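Local coordinates for sensor protein QseC (Escherichia coli, PDB 3JZ3) that acts as the histidine kinase of the QseB/QseC two-component system, using ATP to phosphorylate a histidine, and activates the flagella regulon, at residues 83-88 against 120-125; 127-132 against 148-153; 198-203 against 208-213. All coordinates share one frame; numbering follows the deposited sequence.

All three contacts lie in the histidine kinase region, in what is by fold its ATP-binding domain. They follow one another along the chain in the order 1, 2, 3. Interaction 1 pairs two helices. Interaction 2 joins the same helix, 115-131, to strand 147-151 of the five-stranded mixed sheet. Interaction 3 is the hairpin at the edge of that sheet, and its strand 208-213 is the neighbour of 147-151. The centres of interactions 1 and 2 are about 11 Å apart. Those of interactions 2 and 3 are about 10 Å apart. Leu125 packs on Phe148, Val150, Phe200, Ala210 and Val212, so helix 115-131 ties the helical layer to the sheet.

Interaction 1 (83-88 against 120-125); sequences QSSVMD and LLVRNL
Helix 78-95 and helix 115-131 cross nearest Ser85 and Arg123, whose CA atoms are 6.2 Å apart; the local axes approach to 9.9 Å at a signed angle of -47°. Two side-chain pairs carry the contact. In the first, Ser85 points at helix 115-131 and meets one methyl of Val122. Val122 CG1 lies 3.6 Å from Ser85 OG and almost as close to Ser85 CB. The hydroxyl sits beside its own backbone N, and its hydrogen bond is to Leu81 O, one turn back in helix 78-95. Val122 is thus met by a serine whose polar atom is already engaged within its own helix.

The second pair is Asp88 and Arg123. The arginine chain leaves with CG anti to the backbone N (chi1 -167°) and then bends at chi2, which carries the guanidinium back to helix 78-95. Asp88 crosses it at about a right angle. Asp88 CB stands 3.6 Å above one face of the Arg123 guanidinium, towards its rim. Asp88 OD2 is 3.6 Å from Arg123 NH1, a long salt bridge, and lies well out of the guanidinium plane. Arg123 NE has a second, weak ion pair with Asp127.

Leu44 and Ile48 of helix 42-61 touch Arg123. Leu44 of the second subunit packs on Asp88. Val122 also touches Phe148 of strand 147-151. The contact therefore joins two helices of the ATPase fold beside helix 42-61 of the His Kinase A (phospho-acceptor) region.

Because no N-H of Arg123 points at Asp88 OD2, the attraction between them is one of charge alone. It probably depends less on exact orientation than a bidentate bridge would.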
loop_
_atom_site.group_PDB
_atom_site.type_symbol
_atom_site.label_atom_id
_atom_site.label_comp_id
_atom_site.label_asym_id
_atom_site.label_seq_id
_atom_site.Cartn_x
_atom_site.Cartn_y
_atom_site.Cartn_z
ATOM N N GLN B 83 4.475 -17.457 2.093
ATOM C CA GLN B 83 4.895 -17.805 0.741
ATOM C C GLN B 83 4.747 -16.616 -0.210
ATOM O O GLN B 83 5.672 -16.292 -0.956
ATOM C CB GLN B 83 4.137 -19.030 0.229
ATOM C CG GLN B 83 4.119 -19.142 -1.287
ATOM C CD GLN B 83 4.129 -20.566 -1.786
ATOM O OE1 GLN B 83 3.903 -21.516 -1.028
ATOM N NE2 GLN B 83 4.393 -20.726 -3.076
ATOM N N SER B 84 3.586 -15.968 -0.157
ATOM C CA SER B 84 3.303 -14.781 -0.953
ATOM C C SER B 84 4.291 -13.644 -0.675
ATOM O O SER B 84 4.760 -12.987 -1.608
ATOM C CB SER B 84 1.866 -14.315 -0.706
ATOM O OG SER B 84 1.670 -12.989 -1.157
ATOM N N SER B 85 4.593 -13.414 0.602
ATOM C CA SER B 85 5.584 -12.418 1.001
ATOM C C SER B 85 6.968 -12.771 0.467
ATOM O O SER B 85 7.689 -11.898 -0.025
ATOM C CB SER B 85 5.634 -12.278 2.519
ATOM O OG SER B 85 4.459 -11.664 3.008
ATOM N N VAL B 86 7.330 -14.050 0.555
ATOM C CA VAL B 86 8.596 -14.515 0.006
ATOM C C VAL B 86 8.612 -14.255 -1.498
ATOM O O VAL B 86 9.619 -13.789 -2.038
ATOM C CB VAL B 86 8.871 -16.007 0.342
ATOM C CG1 VAL B 86 10.013 -16.563 -0.501
ATOM C CG2 VAL B 86 9.198 -16.165 1.819
HETATM N N MSE B 87 7.478 -14.512 -2.153
HETATM C CA MSE B 87 7.337 -14.334 -3.601
HETATM C C MSE B 87 7.552 -12.902 -4.071
HETATM O O MSE B 87 8.142 -12.677 -5.126
HETATM C CB MSE B 87 5.993 -14.872 -4.101
HETATM C CG MSE B 87 5.951 -16.389 -4.269
HETATM SE SE MSE B 87 7.494 -17.116 -5.236
HETATM C CE MSE B 87 8.802 -17.106 -3.801
ATOM N N ASP B 88 7.072 -11.945 -3.284
ATOM C CA ASP B 88 7.266 -10.531 -3.576
ATOM C C ASP B 88 8.746 -10.167 -3.610
ATOM O O ASP B 88 9.152 -9.250 -4.327
ATOM C CB ASP B 88 6.558 -9.669 -2.527
ATOM C CG ASP B 88 5.052 -9.618 -2.722
ATOM O OD1 ASP B 88 4.579 -9.829 -3.861
ATOM O OD2 ASP B 88 4.338 -9.353 -1.729
ATOM N N LEU B 120 2.056 -6.500 5.981
ATOM C CA LEU B 120 3.007 -5.440 6.335
ATOM C C LEU B 120 4.002 -5.891 7.395
ATOM O O LEU B 120 5.199 -5.656 7.260
ATOM C CB LEU B 120 2.273 -4.192 6.839
ATOM C CG LEU B 120 1.702 -3.206 5.823
ATOM C CD1 LEU B 120 0.897 -2.139 6.546
ATOM C CD2 LEU B 120 2.811 -2.573 4.987
ATOM N N LEU B 121 3.492 -6.517 8.455
ATOM C CA LEU B 121 4.328 -7.080 9.513
ATOM C C LEU B 121 5.390 -8.007 8.930
ATOM O O LEU B 121 6.587 -7.809 9.158
ATOM C CB LEU B 121 3.466 -7.842 10.527
ATOM C CG LEU B 121 4.126 -8.358 11.809
ATOM C CD1 LEU B 121 3.075 -8.674 12.854
ATOM C CD2 LEU B 121 5.003 -9.582 11.554
ATOM N N VAL B 122 4.948 -9.008 8.170
ATOM C CA VAL B 122 5.848 -10.027 7.633
ATOM C C VAL B 122 6.886 -9.399 6.709
ATOM O O VAL B 122 8.073 -9.722 6.780
ATOM C CB VAL B 122 5.072 -11.161 6.901
ATOM C CG1 VAL B 122 6.032 -12.087 6.177
ATOM C CG2 VAL B 122 4.225 -11.953 7.889
ATOM N N ARG B 123 6.425 -8.483 5.864
ATOM C CA ARG B 123 7.274 -7.849 4.868
ATOM C C ARG B 123 8.368 -6.959 5.475
ATOM O O ARG B 123 9.481 -6.902 4.956
ATOM C CB ARG B 123 6.415 -7.071 3.876
ATOM C CG ARG B 123 7.155 -6.637 2.636
ATOM C CD ARG B 123 7.452 -7.790 1.697
ATOM N NE ARG B 123 8.217 -7.329 0.542
ATOM C CZ ARG B 123 7.689 -6.755 -0.538
ATOM N NH1 ARG B 123 6.381 -6.561 -0.634
ATOM N NH2 ARG B 123 8.479 -6.373 -1.530
ATOM N N ASN B 124 8.049 -6.277 6.570
ATOM C CA ASN B 124 9.038 -5.503 7.317
ATOM C C ASN B 124 10.170 -6.365 7.864
ATOM O O ASN B 124 11.343 -6.001 7.755
ATOM C CB ASN B 124 8.374 -4.731 8.455
ATOM C CG ASN B 124 7.863 -3.383 8.014
ATOM O OD1 ASN B 124 8.632 -2.435 7.871
ATOM N ND2 ASN B 124 6.559 -3.286 7.794
ATOM N N LEU B 125 9.808 -7.506 8.445
ATOM C CA LEU B 125 10.788 -8.452 8.971
ATOM C C LEU B 125 11.650 -9.025 7.852
ATOM O O LEU B 125 12.843 -9.273 8.041
ATOM C CB LEU B 125 10.093 -9.589 9.721
ATOM C CG LEU B 125 9.308 -9.281 10.996
ATOM C CD1 LEU B 125 8.628 -10.550 11.474
ATOM C CD2 LEU B 125 10.199 -8.700 12.088
#

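Interaction 2 (127-132 against 148-153); sequences DNAVRY and FIVRDN
Ala129 is the centre of this contact. Its CB points at strand 147-151 and meets Val150 CG1 at 3.7 Å. Val150 CG1 is anti to the backbone N (chi1 -174°), which sends this methyl across to the helix. Asp152 covers the same alanine from farther along the chain. Asp152 CB lies 3.5 Å from Ala129 O, and Asp152 OD1 is 3.6 Å from Ala129 CA. These are packing contacts, without a hydrogen bond. At the margin, Tyr132 comes near Asp152 only through its backbone O, where the chain leaves the helix.

The carboxylate of Asp152 is bound from outside the helix. Its OD2 accepts from the backbone N of Gly154 and, weakly, from that of Phe208. Asp152 starts the Asp-Asn-Gly-Pro-Gly sequence, the G1 box of the histidine kinase ATPases. Helix 115-131 carries the N box, with Asn124 and Asn128. In this family (Bergerat fold) both boxes line the nucleotide pocket, so the contact probably helps to set them against each other.

Further out, Ala129 O is taken by Ser133 OG at the helix end. The strand is fixed on one side by a backbone bond between Arg151 and Asp140. Arg151 points away from the helix. Its NH1 donates in its guanidinium plane to Asn153 OD1 (3.1 Å, 166° at hydrogen), from above the plane of that amide.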
loop_
_atom_site.group_PDB
_atom_site.type_symbol
_atom_site.label_atom_id
_atom_site.label_comp_id
_atom_site.label_asym_id
_atom_site.label_seq_id
_atom_site.Cartn_x
_atom_site.Cartn_y
_atom_site.Cartn_z
ATOM N N ASP B 127 12.190 -7.561 4.653
ATOM C CA ASP B 127 13.027 -6.487 4.115
ATOM C C ASP B 127 14.216 -6.201 5.023
ATOM O O ASP B 127 15.328 -5.990 4.541
ATOM C CB ASP B 127 12.208 -5.209 3.907
ATOM C CG ASP B 127 11.173 -5.344 2.799
ATOM O OD1 ASP B 127 11.217 -6.335 2.038
ATOM O OD2 ASP B 127 10.310 -4.449 2.691
ATOM N N ASN B 128 13.971 -6.203 6.333
ATOM C CA ASN B 128 15.022 -6.036 7.330
ATOM C C ASN B 128 16.061 -7.161 7.278
ATOM O O ASN B 128 17.265 -6.905 7.397
ATOM C CB ASN B 128 14.416 -5.925 8.733
ATOM C CG ASN B 128 15.471 -5.800 9.823
ATOM O OD1 ASN B 128 16.443 -5.055 9.684
ATOM N ND2 ASN B 128 15.279 -6.528 10.921
ATOM N N ALA B 129 15.595 -8.397 7.095
ATOM C CA ALA B 129 16.486 -9.558 7.042
ATOM C C ALA B 129 17.322 -9.596 5.762
ATOM O O ALA B 129 18.482 -10.000 5.793
ATOM C CB ALA B 129 15.702 -10.847 7.209
ATOM N N VAL B 130 16.731 -9.173 4.645
ATOM C CA VAL B 130 17.444 -9.112 3.365
ATOM C C VAL B 130 18.451 -7.952 3.355
ATOM O O VAL B 130 19.467 -7.998 2.649
ATOM C CB VAL B 130 16.448 -8.975 2.177
ATOM C CG1 VAL B 130 17.176 -8.703 0.865
ATOM C CG2 VAL B 130 15.601 -10.231 2.046
ATOM N N ARG B 131 18.137 -6.896 4.207
ATOM C CA ARG B 131 18.936 -5.648 4.117
ATOM C C ARG B 131 20.294 -5.811 4.809
ATOM O O ARG B 131 21.325 -5.383 4.282
ATOM C CB ARG B 131 18.137 -4.485 4.722
ATOM C CG ARG B 131 18.887 -3.184 4.902
ATOM C CD ARG B 131 18.041 -2.203 5.690
ATOM N NE ARG B 131 18.641 -0.869 5.724
ATOM C CZ ARG B 131 18.461 0.060 4.785
ATOM N NH1 ARG B 131 17.694 -0.190 3.721
ATOM N NH2 ARG B 131 19.053 1.246 4.911
ATOM N N TYR B 132 20.291 -6.448 5.985
ATOM C CA TYR B 132 21.517 -6.657 6.744
ATOM C C TYR B 132 22.148 -8.022 6.453
ATOM O O TYR B 132 23.043 -8.473 7.174
ATOM C CB TYR B 132 21.252 -6.463 8.240
ATOM C CG TYR B 132 20.903 -5.034 8.593
ATOM C CD1 TYR B 132 21.902 -4.095 8.854
ATOM C CD2 TYR B 132 19.574 -4.614 8.650
ATOM C CE1 TYR B 132 21.587 -2.778 9.172
ATOM C CE2 TYR B 132 19.249 -3.300 8.965
ATOM C CZ TYR B 132 20.259 -2.390 9.225
ATOM O OH TYR B 132 19.942 -1.088 9.539
ATOM N N PHE B 148 6.195 -18.097 13.728
ATOM C CA PHE B 148 7.084 -18.107 12.571
ATOM C C PHE B 148 8.363 -17.338 12.880
ATOM O O PHE B 148 8.380 -16.478 13.763
ATOM C CB PHE B 148 6.398 -17.663 11.260
ATOM C CG PHE B 148 6.004 -16.214 11.213
ATOM C CD1 PHE B 148 6.899 -15.249 10.755
ATOM C CD2 PHE B 148 4.721 -15.818 11.580
ATOM C CE1 PHE B 148 6.532 -13.901 10.693
ATOM C CE2 PHE B 148 4.338 -14.471 11.519
ATOM C CZ PHE B 148 5.248 -13.513 11.079
ATOM N N ILE B 149 9.437 -17.683 12.179
ATOM C CA ILE B 149 10.747 -17.095 12.431
ATOM C C ILE B 149 11.349 -16.566 11.140
ATOM O O ILE B 149 11.334 -17.246 10.113
ATOM C CB ILE B 149 11.737 -18.116 13.066
ATOM C CG1 ILE B 149 11.215 -18.627 14.418
ATOM C CG2 ILE B 149 13.128 -17.495 13.235
ATOM C CD1 ILE B 149 11.840 -19.953 14.876
ATOM N N VAL B 150 11.861 -15.340 11.203
ATOM C CA VAL B 150 12.670 -14.770 10.132
ATOM C C VAL B 150 14.080 -14.584 10.690
ATOM O O VAL B 150 14.263 -13.980 11.749
ATOM C CB VAL B 150 12.082 -13.437 9.608
ATOM C CG1 VAL B 150 12.866 -12.933 8.400
ATOM C CG2 VAL B 150 10.608 -13.605 9.248
ATOM N N ARG B 151 15.069 -15.120 9.978
ATOM C CA ARG B 151 16.430 -15.235 10.492
ATOM C C ARG B 151 17.460 -14.969 9.394
ATOM O O ARG B 151 17.379 -15.544 8.308
ATOM C CB ARG B 151 16.625 -16.637 11.075
ATOM C CG ARG B 151 18.013 -16.941 11.592
ATOM C CD ARG B 151 18.333 -18.417 11.405
ATOM N NE ARG B 151 19.578 -18.805 12.065
ATOM C CZ ARG B 151 20.798 -18.589 11.577
ATOM N NH1 ARG B 151 20.965 -17.972 10.412
ATOM N NH2 ARG B 151 21.860 -18.986 12.266
ATOM N N ASP B 152 18.425 -14.100 9.686
ATOM C CA ASP B 152 19.502 -13.782 8.745
ATOM C C ASP B 152 20.887 -14.063 9.338
ATOM O O ASP B 152 21.001 -14.452 10.502
ATOM C CB ASP B 152 19.394 -12.324 8.266
ATOM C CG ASP B 152 19.513 -11.318 9.405
ATOM O OD1 ASP B 152 18.478 -10.735 9.796
ATOM O OD2 ASP B 152 20.640 -11.110 9.910
ATOM N N ASN B 153 21.925 -13.860 8.528
ATOM C CA ASN B 153 23.317 -14.052 8.950
ATOM C C ASN B 153 24.095 -12.744 9.107
ATOM O O ASN B 153 25.326 -12.730 9.027
ATOM C CB ASN B 153 24.047 -14.970 7.964
ATOM C CG ASN B 153 23.586 -16.406 8.057
ATOM O OD1 ASN B 153 23.665 -17.029 9.117
ATOM N ND2 ASN B 153 23.110 -16.946 6.941
#

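Interaction 3 (198-203 against 208-213); sequences VEFGNA and FEAKVS
Glu199 pairs with Lys211 and Gly201 with Glu209 in an antiparallel beta hairpin, closed by a short loop, at the edge of the five-stranded sheet of the ATPase fold. Both are hydrogen-bonded pairs, and each makes two backbone bonds. Glu199 N donates to Lys211 O at 3.0 Å, and Lys211 N returns the bond to Glu199 O at 2.9 Å. These two are fairly straight. The Gly201 and Glu209 bonds are equally short but bent. At the hydrogen, the angle is 140° from Gly201 N to Glu209 O and 130° from Glu209 N to Gly201 O. Gly201 O and Glu209 O also come to 3.3 Å; both are acceptors, so no hydrogen bond joins them.

Three of these acceptors take a second, weaker partner. Glu199 O receives the CA-H of Ala210, Lys211 O that of Val198, and Glu209 O that of Phe200. Ala210 and Val212 make their backbone bonds on the other side of strand 208-213, with Val150 and Phe148 of strand 147-151. Phe208 likewise bonds to Asp152 through the backbone.

Side chains differ by face. Glu199 and Lys211 run side by side and point the same way. Glu199 OE1 is 4.2 Å from Lys211 NZ, beyond a salt bridge, so the charges probably attract only loosely. The other face carries Val198, Phe200, Ala210 and Val212, and faces the helices: Phe200, Ala210 and Val212 touch Leu125, and Val198 touches Val187. Phe208 starts out away from strand 197-202, but CG anti to the backbone N (chi1 -169°) brings its ring back to Phe200. The rings of Phe200 and Phe208 meet rim to rim, with centroids 5.9 Å apart. Their nearest atoms are Phe200 CD2 and Phe208 CZ, at 3.4 Å.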
loop_
_atom_site.group_PDB
_atom_site.type_symbol
_atom_site.label_atom_id
_atom_site.label_comp_id
_atom_site.label_asym_id
_atom_site.label_seq_id
_atom_site.Cartn_x
_atom_site.Cartn_y
_atom_site.Cartn_z
ATOM N N VAL B 198 6.250 -10.584 19.700
ATOM C CA VAL B 198 7.452 -10.592 18.875
ATOM C C VAL B 198 8.711 -10.504 19.735
ATOM O O VAL B 198 8.838 -9.624 20.586
ATOM C CB VAL B 198 7.421 -9.503 17.763
ATOM C CG1 VAL B 198 7.230 -8.102 18.348
ATOM C CG2 VAL B 198 8.677 -9.585 16.883
ATOM N N GLU B 199 9.622 -11.446 19.516
ATOM C CA GLU B 199 10.889 -11.501 20.236
ATOM C C GLU B 199 12.048 -11.380 19.260
ATOM O O GLU B 199 12.130 -12.129 18.286
ATOM C CB GLU B 199 11.001 -12.806 21.028
ATOM C CG GLU B 199 10.118 -12.860 22.269
ATOM C CD GLU B 199 9.530 -14.243 22.530
ATOM O OE1 GLU B 199 10.033 -15.237 21.955
ATOM O OE2 GLU B 199 8.553 -14.334 23.308
ATOM N N PHE B 200 12.931 -10.422 19.523
ATOM C CA PHE B 200 14.144 -10.239 18.732
ATOM C C PHE B 200 15.347 -10.789 19.497
ATOM O O PHE B 200 15.314 -10.892 20.726
ATOM C CB PHE B 200 14.348 -8.761 18.386
ATOM C CG PHE B 200 13.218 -8.158 17.589
ATOM C CD1 PHE B 200 12.212 -7.433 18.222
ATOM C CD2 PHE B 200 13.159 -8.318 16.206
ATOM C CE1 PHE B 200 11.162 -6.873 17.488
ATOM C CE2 PHE B 200 12.116 -7.762 15.463
ATOM C CZ PHE B 200 11.117 -7.037 16.105
ATOM N N GLY B 201 16.400 -11.153 18.769
ATOM C CA GLY B 201 17.613 -11.685 19.388
ATOM C C GLY B 201 18.643 -12.214 18.406
ATOM O O GLY B 201 18.472 -12.103 17.189
ATOM N N ASN B 202 19.720 -12.783 18.943
ATOM C CA ASN B 202 20.763 -13.385 18.119
ATOM C C ASN B 202 20.519 -14.872 17.875
ATOM O O ASN B 202 20.052 -15.590 18.763
ATOM C CB ASN B 202 22.153 -13.139 18.717
ATOM C CG ASN B 202 22.698 -11.755 18.381
ATOM O OD1 ASN B 202 23.617 -11.619 17.572
ATOM N ND2 ASN B 202 22.124 -10.721 18.992
ATOM N N ALA B 203 20.836 -15.315 16.660
ATOM C CA ALA B 203 20.545 -16.675 16.215
ATOM C C ALA B 203 21.418 -17.719 16.907
ATOM O O ALA B 203 22.531 -17.417 17.347
ATOM C CB ALA B 203 20.687 -16.775 14.704
ATOM N N PHE B 208 21.000 -12.342 13.055
ATOM C CA PHE B 208 19.790 -11.779 13.659
ATOM C C PHE B 208 18.596 -12.726 13.544
ATOM O O PHE B 208 18.520 -13.541 12.623
ATOM C CB PHE B 208 19.464 -10.418 13.035
ATOM C CG PHE B 208 18.393 -9.651 13.764
ATOM C CD1 PHE B 208 18.656 -9.063 14.999
ATOM C CD2 PHE B 208 17.123 -9.509 13.212
ATOM C CE1 PHE B 208 17.666 -8.347 15.676
ATOM C CE2 PHE B 208 16.126 -8.795 13.880
ATOM C CZ PHE B 208 16.401 -8.212 15.114
ATOM N N GLU B 209 17.670 -12.612 14.492
ATOM C CA GLU B 209 16.484 -13.459 14.529
ATOM C C GLU B 209 15.266 -12.694 15.050
ATOM O O GLU B 209 15.357 -11.944 16.025
ATOM C CB GLU B 209 16.746 -14.695 15.393
ATOM C CG GLU B 209 15.579 -15.676 15.483
ATOM C CD GLU B 209 15.763 -16.719 16.574
ATOM O OE1 GLU B 209 16.870 -17.295 16.674
ATOM O OE2 GLU B 209 14.798 -16.969 17.330
ATOM N N ALA B 210 14.132 -12.890 14.381
ATOM C CA ALA B 210 12.850 -12.366 14.836
ATOM C C ALA B 210 11.843 -13.509 14.879
ATOM O O ALA B 210 11.727 -14.273 13.918
ATOM C CB ALA B 210 12.371 -11.258 13.916
ATOM N N LYS B 211 11.131 -13.630 15.995
ATOM C CA LYS B 211 10.151 -14.696 16.169
ATOM C C LYS B 211 8.790 -14.138 16.566
ATOM O O LYS B 211 8.651 -13.480 17.601
ATOM C CB LYS B 211 10.625 -15.713 17.212
ATOM C CG LYS B 211 9.611 -16.824 17.509
ATOM C CD LYS B 211 9.811 -17.425 18.898
ATOM C CE LYS B 211 10.948 -18.438 18.924
ATOM N NZ LYS B 211 11.271 -18.862 20.313
ATOM N N VAL B 212 7.788 -14.414 15.734
ATOM C CA VAL B 212 6.426 -13.992 16.013
ATOM C C VAL B 212 5.649 -15.191 16.539
ATOM O O VAL B 212 5.433 -16.164 15.823
ATOM C CB VAL B 212 5.742 -13.384 14.769
ATOM C CG1 VAL B 212 4.316 -12.952 15.088
ATOM C CG2 VAL B 212 6.546 -12.199 14.243
ATOM N N SER B 213 5.236 -15.115 17.799
ATOM C CA SER B 213 4.522 -16.212 18.431
ATOM C C SER B 213 3.097 -15.826 18.798
ATOM O O SER B 213 2.794 -14.651 19.026
ATOM C CB SER B 213 5.276 -16.695 19.671
ATOM O OG SER B 213 5.461 -15.634 20.590
#